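Local coordinates for plasmin and fibronectin-binding protein A (Streptococcus pneumoniae, PDB 4MR0), which acts as a surface adhesin and invasin of the pneumococcus, binding human fibronectin, plasmin, plasminogen and serum albumin, at residues 304-309 and 350-355; 270-275 and 324-329; 378-383 and 414-419. All blocks are in the same frame, centred on the assembly; numbering follows the deposited sequence.

Contact 1: 304-309 and 350-355. With MN (manganese (II) ion), chain G.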
loop_
_atom_site.group_PDB
_atom_site.type_symbol
_atom_site.label_atom_id
_atom_site.label_comp_id
_atom_site.label_asym_id
_atom_site.label_seq_id
_atom_site.Cartn_x
_atom_site.Cartn_y
_atom_site.Cartn_z
ATOM N N SER A 304 4.338 3.068 0.508
ATOM C CA SER A 304 4.088 4.449 0.926
ATOM C C SER A 304 3.095 4.494 2.088
ATOM O O SER A 304 3.165 5.373 2.956
ATOM C CB SER A 304 3.588 5.268 -0.257
ATOM O OG SER A 304 4.623 5.358 -1.226
ATOM N N ILE A 305 2.159 3.552 2.091
ATOM C CA ILE A 305 1.209 3.426 3.186
ATOM C C ILE A 305 1.240 1.961 3.588
ATOM O O ILE A 305 0.733 1.095 2.872
ATOM C CB ILE A 305 -0.232 3.794 2.788
ATOM C CG1 ILE A 305 -0.308 5.271 2.383
ATOM C CG2 ILE A 305 -1.164 3.543 3.974
ATOM C CD1 ILE A 305 -1.702 5.712 1.938
ATOM N N GLN A 306 1.862 1.684 4.723
ATOM C CA GLN A 306 1.956 0.325 5.221
ATOM C C GLN A 306 0.906 0.135 6.307
ATOM O O GLN A 306 0.738 0.985 7.181
ATOM C CB GLN A 306 3.363 0.073 5.787
ATOM C CG GLN A 306 3.570 -1.318 6.375
ATOM C CD GLN A 306 4.976 -1.509 6.911
ATOM O OE1 GLN A 306 5.547 -0.601 7.511
ATOM N NE2 GLN A 306 5.537 -2.695 6.703
ATOM N N ILE A 307 0.191 -0.980 6.229
ATOM C CA ILE A 307 -0.842 -1.324 7.195
ATOM C C ILE A 307 -0.337 -2.645 7.753
ATOM O O ILE A 307 -0.274 -3.651 7.045
ATOM C CB ILE A 307 -2.198 -1.508 6.495
ATOM C CG1 ILE A 307 -2.568 -0.216 5.760
ATOM C CG2 ILE A 307 -3.273 -1.883 7.517
ATOM C CD1 ILE A 307 -3.740 -0.375 4.795
ATOM N N GLU A 308 0.008 -2.653 9.033
ATOM C CA GLU A 308 0.598 -3.846 9.611
ATOM C C GLU A 308 0.201 -4.084 11.056
ATOM O O GLU A 308 -0.407 -3.229 11.698
ATOM C CB GLU A 308 2.114 -3.671 9.562
ATOM C CG GLU A 308 2.566 -2.534 10.497
ATOM C CD GLU A 308 3.955 -2.007 10.206
ATOM O OE1 GLU A 308 4.863 -2.818 9.923
ATOM O OE2 GLU A 308 4.142 -0.772 10.281
ATOM N N PRO A 309 0.518 -5.282 11.574
ATOM C CA PRO A 309 0.195 -5.582 12.973
ATOM C C PRO A 309 1.283 -4.871 13.774
ATOM O O PRO A 309 2.297 -4.461 13.209
ATOM C CB PRO A 309 0.291 -7.110 13.041
ATOM C CG PRO A 309 1.273 -7.445 11.959
ATOM C CD PRO A 309 0.870 -6.509 10.838
ATOM N N GLY A 350 0.164 -1.506 1.369
ATOM C CA GLY A 350 0.298 -2.918 1.680
ATOM C C GLY A 350 1.207 -3.219 2.847
ATOM O O GLY A 350 1.386 -2.398 3.741
ATOM N N THR A 351 1.755 -4.425 2.848
ATOM C CA THR A 351 2.695 -4.837 3.874
ATOM C C THR A 351 3.404 -6.087 3.365
ATOM O O THR A 351 2.966 -6.707 2.389
ATOM C CB THR A 351 2.013 -5.089 5.238
ATOM O OG1 THR A 351 3.023 -5.135 6.258
ATOM C CG2 THR A 351 1.226 -6.387 5.234
ATOM N N HIS A 352 4.492 -6.460 4.024
ATOM C CA HIS A 352 5.293 -7.589 3.565
ATOM C C HIS A 352 5.768 -8.498 4.690
ATOM O O HIS A 352 6.789 -9.168 4.543
ATOM C CB HIS A 352 6.525 -7.029 2.879
ATOM C CG HIS A 352 7.271 -6.057 3.740
ATOM N ND1 HIS A 352 6.928 -4.724 3.828
ATOM C CD2 HIS A 352 8.284 -6.241 4.621
ATOM C CE1 HIS A 352 7.697 -4.130 4.722
ATOM N NE2 HIS A 352 8.528 -5.029 5.220
ATOM N N TYR A 353 5.044 -8.539 5.799
ATOM C CA TYR A 353 5.494 -9.346 6.921
ATOM C C TYR A 353 4.371 -9.874 7.797
ATOM O O TYR A 353 3.384 -9.183 8.043
ATOM C CB TYR A 353 6.450 -8.492 7.762
ATOM C CG TYR A 353 6.961 -9.124 9.037
ATOM C CD1 TYR A 353 7.913 -10.139 9.007
ATOM C CD2 TYR A 353 6.515 -8.676 10.282
ATOM C CE1 TYR A 353 8.417 -10.689 10.190
ATOM C CE2 TYR A 353 7.011 -9.220 11.469
ATOM C CZ TYR A 353 7.962 -10.224 11.413
ATOM O OH TYR A 353 8.461 -10.755 12.584
ATOM N N GLN A 354 4.538 -11.111 8.259
ATOM C CA GLN A 354 3.577 -11.751 9.146
ATOM C C GLN A 354 4.233 -12.979 9.764
ATOM O O GLN A 354 5.148 -13.554 9.183
ATOM C CB GLN A 354 2.302 -12.169 8.389
ATOM C CG GLN A 354 2.472 -13.345 7.428
ATOM C CD GLN A 354 1.140 -13.837 6.865
ATOM O OE1 GLN A 354 0.920 -13.817 5.653
ATOM N NE2 GLN A 354 0.249 -14.279 7.750
ATOM N N THR A 355 3.776 -13.365 10.951
ATOM C CA THR A 355 4.302 -14.544 11.640
ATOM C C THR A 355 3.146 -15.185 12.401
ATOM O O THR A 355 2.047 -14.628 12.456
ATOM C CB THR A 355 5.384 -14.186 12.679
ATOM O OG1 THR A 355 4.767 -13.507 13.775
ATOM C CG2 THR A 355 6.458 -13.292 12.076
HETATM MN MN MN G . 6.335 -0.735 9.603
#
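Gln306 and Gly350 pair as a parallel bridge between successive coils of a right-handed parallel beta-helix, the pectate lyase-like fold to which this part of the adhesin belongs. Two backbone bonds frame the bridge: Gly350 N donates to Ile305 O at 3.1 Å, and Gly350 O takes the N-H of Ile307. The same oxygen also receives a CA-H...O contact, Gln306 CA lying 3.2 Å from Gly350 O.

Above the bridge, the Gln306 side chain runs out fully extended, CG anti to the backbone N (chi1 178°), and its amide splits its work. Gln306 OE1 binds a manganese ion at 2.2 Å. Gln306 NE2 turns to the neighbouring coil, 3.5 Å from Thr351 OG1 and 3.3 Å from His352 CE1. The Gln306 and His352 side chains cross at about a right angle, yet amide and imidazole planes stand only 20° apart. ND1 of His352 is engaged by Glu303, which gives the ring a polar anchor on one side.

Glu308 reaches the same ion with both carboxylate oxygens, OE2 closer than OE1; Gln271 OE1 and the backbone oxygen of Gly314 complete the protein ligands. The shared metal explains why Gln306 OE1 and Glu308 OE2 can approach to 3.1 Å without a bond. Thr351 faces the strand more directly: its CB sits 3.3 Å from Ile307 O, a buried carbonyl with no hydrogen-bond partner in the model.

Contact 2: 270-275 and 324-329. With MN (manganese (II) ion), chain G.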
loop_
_atom_site.group_PDB
_atom_site.type_symbol
_atom_site.label_atom_id
_atom_site.label_comp_id
_atom_site.label_asym_id
_atom_site.label_seq_id
_atom_site.Cartn_x
_atom_site.Cartn_y
_atom_site.Cartn_z
ATOM N N ILE A 270 3.374 6.707 5.502
ATOM C CA ILE A 270 2.506 6.419 6.630
ATOM C C ILE A 270 2.589 4.959 7.049
ATOM O O ILE A 270 2.588 4.066 6.210
ATOM C CB ILE A 270 1.025 6.709 6.279
ATOM C CG1 ILE A 270 0.840 8.188 5.929
ATOM C CG2 ILE A 270 0.120 6.312 7.450
ATOM C CD1 ILE A 270 -0.552 8.520 5.386
ATOM N N GLN A 271 2.667 4.725 8.356
ATOM C CA GLN A 271 2.668 3.368 8.899
ATOM C C GLN A 271 1.519 3.323 9.893
ATOM O O GLN A 271 1.443 4.145 10.804
ATOM C CB GLN A 271 3.975 3.030 9.622
ATOM C CG GLN A 271 5.174 2.869 8.702
ATOM C CD GLN A 271 6.462 2.619 9.467
ATOM O OE1 GLN A 271 6.702 1.515 9.958
ATOM N NE2 GLN A 271 7.294 3.649 9.578
ATOM N N ILE A 272 0.624 2.365 9.696
ATOM C CA ILE A 272 -0.539 2.189 10.555
ATOM C C ILE A 272 -0.358 0.809 11.151
ATOM O O ILE A 272 -0.502 -0.195 10.451
ATOM C CB ILE A 272 -1.841 2.240 9.714
ATOM C CG1 ILE A 272 -1.939 3.595 9.010
ATOM C CG2 ILE A 272 -3.062 2.008 10.604
ATOM C CD1 ILE A 272 -3.025 3.654 7.933
ATOM N N ALA A 273 -0.027 0.771 12.437
ATOM C CA ALA A 273 0.243 -0.483 13.134
ATOM C C ALA A 273 -0.596 -0.641 14.387
ATOM O O ALA A 273 -0.594 0.231 15.255
ATOM C CB ALA A 273 1.729 -0.549 13.504
ATOM N N GLY A 274 -1.286 -1.775 14.488
ATOM C CA GLY A 274 -2.124 -2.029 15.642
ATOM C C GLY A 274 -3.101 -0.899 15.890
ATOM O O GLY A 274 -3.447 -0.602 17.035
ATOM N N SER A 275 -3.567 -0.273 14.815
ATOM C CA SER A 275 -4.503 0.842 14.944
ATOM C C SER A 275 -5.860 0.534 14.328
ATOM O O SER A 275 -5.948 -0.153 13.310
ATOM C CB SER A 275 -3.903 2.097 14.312
ATOM O OG SER A 275 -2.745 2.483 15.026
ATOM N N LYS A 324 -0.651 -6.937 17.739
ATOM C CA LYS A 324 -1.998 -6.370 17.661
ATOM C C LYS A 324 -2.296 -5.989 16.204
ATOM O O LYS A 324 -1.484 -5.353 15.541
ATOM C CB LYS A 324 -2.078 -5.134 18.561
ATOM C CG LYS A 324 -3.464 -4.547 18.725
ATOM C CD LYS A 324 -3.414 -3.342 19.647
ATOM C CE LYS A 324 -4.795 -2.772 19.884
ATOM N NZ LYS A 324 -5.421 -2.345 18.604
ATOM N N LYS A 325 -3.462 -6.375 15.705
ATOM C CA LYS A 325 -3.804 -6.070 14.322
ATOM C C LYS A 325 -4.309 -4.649 14.131
ATOM O O LYS A 325 -4.645 -3.960 15.096
ATOM C CB LYS A 325 -4.886 -7.023 13.818
ATOM C CG LYS A 325 -6.282 -6.761 14.404
ATOM C CD LYS A 325 -7.318 -7.650 13.714
ATOM C CE LYS A 325 -8.709 -7.497 14.312
ATOM N NZ LYS A 325 -9.682 -8.398 13.612
ATOM N N SER A 326 -4.319 -4.214 12.872
ATOM C CA SER A 326 -4.875 -2.924 12.507
ATOM C C SER A 326 -6.245 -3.383 12.019
ATOM O O SER A 326 -6.384 -4.499 11.514
ATOM C CB SER A 326 -4.079 -2.269 11.382
ATOM O OG SER A 326 -2.924 -1.648 11.909
ATOM N N GLU A 327 -7.254 -2.539 12.156
ATOM C CA GLU A 327 -8.597 -2.958 11.797
ATOM C C GLU A 327 -9.426 -1.768 11.344
ATOM O O GLU A 327 -9.272 -0.669 11.868
ATOM C CB GLU A 327 -9.200 -3.634 13.032
ATOM C CG GLU A 327 -10.682 -3.893 13.018
ATOM C CD GLU A 327 -11.160 -4.435 14.355
ATOM O OE1 GLU A 327 -10.399 -4.348 15.346
ATOM O OE2 GLU A 327 -12.300 -4.941 14.420
ATOM N N ASN A 328 -10.294 -1.985 10.360
ATOM C CA ASN A 328 -11.127 -0.915 9.828
ATOM C C ASN A 328 -10.255 0.228 9.302
ATOM O O ASN A 328 -10.379 1.373 9.737
ATOM C CB ASN A 328 -12.089 -0.377 10.898
ATOM C CG ASN A 328 -12.930 -1.474 11.545
ATOM O OD1 ASN A 328 -13.119 -2.551 10.974
ATOM N ND2 ASN A 328 -13.452 -1.194 12.740
ATOM N N VAL A 329 -9.360 -0.091 8.371
ATOM C CA VAL A 329 -8.488 0.911 7.776
ATOM C C VAL A 329 -8.984 1.141 6.356
ATOM O O VAL A 329 -9.194 0.192 5.605
ATOM C CB VAL A 329 -7.021 0.436 7.726
ATOM C CG1 VAL A 329 -6.133 1.549 7.171
ATOM C CG2 VAL A 329 -6.558 0.029 9.120
HETATM MN MN MN G . 6.335 -0.735 9.603
HETATM O O HOH W 1 -5.989 0.205 18.267
#
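Ser326 tucks its hydroxyl against the turn that follows strand 270-273 of the beta-helix, where it meets Ile272 O and Ser275 N. Ser275 N donates to Ser326 OG at 3.3 Å in a nearly straight bond, 167° at the hydrogen. Ile272 O lies 3.2 Å from Ser326 OG, which also has Glu308 O as a partner, and the single hydroxyl proton is not settled between these acceptors. The backbone adds a further link, Glu327 N to Ser275 O at 3.0 Å, so Ser275 is gripped through both its N-H and its carbonyl.

A charged group supplies the second kind of contact. The Lys324 chain is extended until it bends at its last torsion (chi4 -60°), which brings NZ to 3.1 Å from Gly274 O, above the carbonyl plane. A water accepts from Lys324 NZ and lies within bonding distance of Gly274 O.

Weaker and apolar contacts complete the join. Gly274, whose left-handed backbone conformation (phi 53°) turns the chain at the end of the strand, presents its CA-H to Lys325 O, with Gly274 CA 3.2 Å from that oxygen. Farther inside, Ile272 and Val329 reach toward each other tip to tip, CD1 of Ile272 lying 3.8 Å from CG1 of Val329.

On strand 270-273, Gln271 contributes OE1 to the manganese site. That strand runs between strands 243-252 and 306-308, while Val329 opens strand 329-337 and packs against Ile307, and Ile272 touches Val278 of strand 278-289.

Contact 3: 378-383 and 414-419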
loop_
_atom_site.group_PDB
_atom_site.type_symbol
_atom_site.label_atom_id
_atom_site.label_comp_id
_atom_site.label_asym_id
_atom_site.label_seq_id
_atom_site.Cartn_x
_atom_site.Cartn_y
_atom_site.Cartn_z
ATOM N N GLY A 378 0.402 -1.294 -7.002
ATOM C CA GLY A 378 -0.439 -0.285 -6.395
ATOM C C GLY A 378 -0.784 -0.809 -5.011
ATOM O O GLY A 378 -0.756 -0.076 -4.012
ATOM N N VAL A 379 -1.086 -2.103 -4.959
ATOM C CA VAL A 379 -1.464 -2.778 -3.718
ATOM C C VAL A 379 -0.792 -4.147 -3.634
ATOM O O VAL A 379 -0.978 -4.986 -4.512
ATOM C CB VAL A 379 -3.006 -2.977 -3.660
ATOM C CG1 VAL A 379 -3.404 -3.706 -2.388
ATOM C CG2 VAL A 379 -3.707 -1.622 -3.753
ATOM N N ARG A 380 -0.010 -4.369 -2.581
ATOM C CA ARG A 380 0.669 -5.647 -2.392
ATOM C C ARG A 380 0.696 -5.972 -0.907
ATOM O O ARG A 380 1.116 -5.147 -0.091
ATOM C CB ARG A 380 2.096 -5.585 -2.944
ATOM C CG ARG A 380 2.943 -6.812 -2.610
ATOM C CD ARG A 380 4.257 -6.789 -3.381
ATOM N NE ARG A 380 5.122 -7.924 -3.065
ATOM C CZ ARG A 380 5.968 -7.967 -2.040
ATOM N NH1 ARG A 380 6.072 -6.936 -1.211
ATOM N NH2 ARG A 380 6.724 -9.040 -1.854
ATOM N N PHE A 381 0.262 -7.177 -0.554
ATOM C CA PHE A 381 0.219 -7.544 0.853
ATOM C C PHE A 381 0.162 -9.043 1.117
ATOM O O PHE A 381 -0.231 -9.832 0.254
ATOM C CB PHE A 381 -1.021 -6.911 1.500
ATOM C CG PHE A 381 -2.323 -7.347 0.864
ATOM C CD1 PHE A 381 -2.808 -6.713 -0.280
ATOM C CD2 PHE A 381 -3.036 -8.427 1.381
ATOM C CE1 PHE A 381 -3.986 -7.153 -0.902
ATOM C CE2 PHE A 381 -4.217 -8.875 0.762
ATOM C CZ PHE A 381 -4.688 -8.235 -0.380
ATOM N N THR A 382 0.565 -9.415 2.331
ATOM C CA THR A 382 0.499 -10.792 2.802
ATOM C C THR A 382 0.002 -10.668 4.237
ATOM O O THR A 382 0.421 -9.769 4.960
ATOM C CB THR A 382 1.883 -11.516 2.801
ATOM O OG1 THR A 382 1.722 -12.850 3.309
ATOM C CG2 THR A 382 2.892 -10.778 3.682
ATOM N N GLY A 383 -0.906 -11.545 4.645
ATOM C CA GLY A 383 -1.413 -11.475 6.002
ATOM C C GLY A 383 -2.561 -10.513 6.276
ATOM O O GLY A 383 -2.604 -9.901 7.342
ATOM N N ASN A 414 -1.224 -7.326 -5.979
ATOM C CA ASN A 414 -0.494 -8.553 -5.700
ATOM C C ASN A 414 -0.704 -9.034 -4.272
ATOM O O ASN A 414 -0.005 -8.598 -3.358
ATOM C CB ASN A 414 0.999 -8.306 -5.968
ATOM C CG ASN A 414 1.840 -9.566 -5.864
ATOM O OD1 ASN A 414 1.339 -10.644 -5.555
ATOM N ND2 ASN A 414 3.141 -9.429 -6.128
ATOM N N ALA A 415 -1.683 -9.915 -4.077
ATOM C CA ALA A 415 -1.954 -10.478 -2.754
ATOM C C ALA A 415 -1.179 -11.783 -2.738
ATOM O O ALA A 415 -1.623 -12.775 -3.313
ATOM C CB ALA A 415 -3.442 -10.757 -2.578
ATOM N N TYR A 416 -0.027 -11.776 -2.075
ATOM C CA TYR A 416 0.827 -12.951 -2.032
ATOM C C TYR A 416 0.974 -13.555 -0.643
ATOM O O TYR A 416 0.380 -13.080 0.319
ATOM C CB TYR A 416 2.209 -12.594 -2.588
ATOM C CG TYR A 416 3.068 -11.781 -1.642
ATOM C CD1 TYR A 416 2.788 -10.437 -1.381
ATOM C CD2 TYR A 416 4.151 -12.368 -0.984
ATOM C CE1 TYR A 416 3.569 -9.697 -0.482
ATOM C CE2 TYR A 416 4.935 -11.645 -0.090
ATOM C CZ TYR A 416 4.643 -10.314 0.157
ATOM O OH TYR A 416 5.436 -9.610 1.031
ATOM N N SER A 417 1.777 -14.611 -0.553
ATOM C CA SER A 417 2.005 -15.300 0.708
ATOM C C SER A 417 3.439 -15.121 1.191
ATOM O O SER A 417 4.385 -15.275 0.421
ATOM C CB SER A 417 1.693 -16.790 0.548
ATOM O OG SER A 417 0.335 -16.990 0.179
ATOM N N TYR A 418 3.589 -14.796 2.471
ATOM C CA TYR A 418 4.900 -14.593 3.083
ATOM C C TYR A 418 5.744 -15.864 2.949
ATOM O O TYR A 418 5.261 -16.962 3.223
ATOM C CB TYR A 418 4.735 -14.249 4.566
ATOM C CG TYR A 418 6.024 -13.823 5.243
ATOM C CD1 TYR A 418 6.655 -12.630 4.889
ATOM C CD2 TYR A 418 6.618 -14.617 6.231
ATOM C CE1 TYR A 418 7.848 -12.231 5.497
ATOM C CE2 TYR A 418 7.816 -14.229 6.844
ATOM C CZ TYR A 418 8.424 -13.036 6.470
ATOM O OH TYR A 418 9.612 -12.642 7.051
ATOM N N LYS A 419 6.996 -15.710 2.526
ATOM C CA LYS A 419 7.892 -16.853 2.361
ATOM C C LYS A 419 8.186 -17.517 3.703
ATOM O O LYS A 419 8.956 -16.993 4.507
ATOM C CB LYS A 419 9.200 -16.411 1.700
ATOM C CG LYS A 419 10.189 -17.545 1.460
ATOM C CD LYS A 419 11.286 -17.121 0.501
ATOM C CE LYS A 419 12.190 -18.290 0.143
ATOM N NZ LYS A 419 13.126 -17.942 -0.965
HETATM O O HOH W 2 -0.855 -14.146 2.785
#
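Arg380 and Phe381 pair in parallel with Asn414 and Ala415, the two segments running 22° apart and joined by Asn414 N to Val379 O at 2.8 Å, Phe381 N to Asn414 O, and Tyr416 N to Phe381 O. This is the ladder between neighbouring coils of a parallel beta-helix, and it continues into the loop beyond the strands.

On the face bearing Arg380 and Asn414, the arginine chain stretches from CG to NE with CG anti to the backbone N (chi1 172°). Its guanidinium lies flat on the Tyr416 ring as a cation-pi stack, centres 4.0 Å apart and planes only 14° from parallel. Tyr416 CE1 sits over the centre of the guanidinium, and Arg380 NH2 lies 3.2 Å from Tyr416 CZ. Asn414 runs alongside, its ND2 at the guanidinium edge, while its OD1 is held by Arg449.

Thr382 CB approaches the opposite face of the tyrosine ring, offset toward the rim, in a CH-pi contact 4.1 Å from the Tyr416 centroid. Arg380 and Thr382 thus sandwich the aromatic ring. On the opposite face of the strand pair, Phe381 turns the other way, and its CZ meets Ala415 CB at 3.6 Å; Phe384 stacks on the same phenyl ring.

Thr382 also reaches the loop backbone. Its OG1 has Gln354 as its main polar partner and takes a weak bond from Tyr418 N at 2.8 Å. Nearby, a water accepts from Gly383 N and donates to Tyr416 O at 3.0 Å.

From the N terminus, segment 270-275 comes first, followed by 304-309, then 324-329 and 350-355. Contact 2 therefore closes a loop of 48 residues and contact 1 one of 40, and the two cross: each has one segment inside the other's span. Strands 270-273 and 306-308 are neighbours, Gln306 O accepting from Ile272 N, and both contacts supply ligands to one manganese ion. Contact 3 opens only after contact 1 has closed and spans 30 residues. The two still meet, through Thr351 N with Arg380 O and Gln354 OE1 with Thr382 OG1. Contact 1 thus stands between the others, whose nearest atoms are about 7 Å apart, along successive coils of the beta-helix.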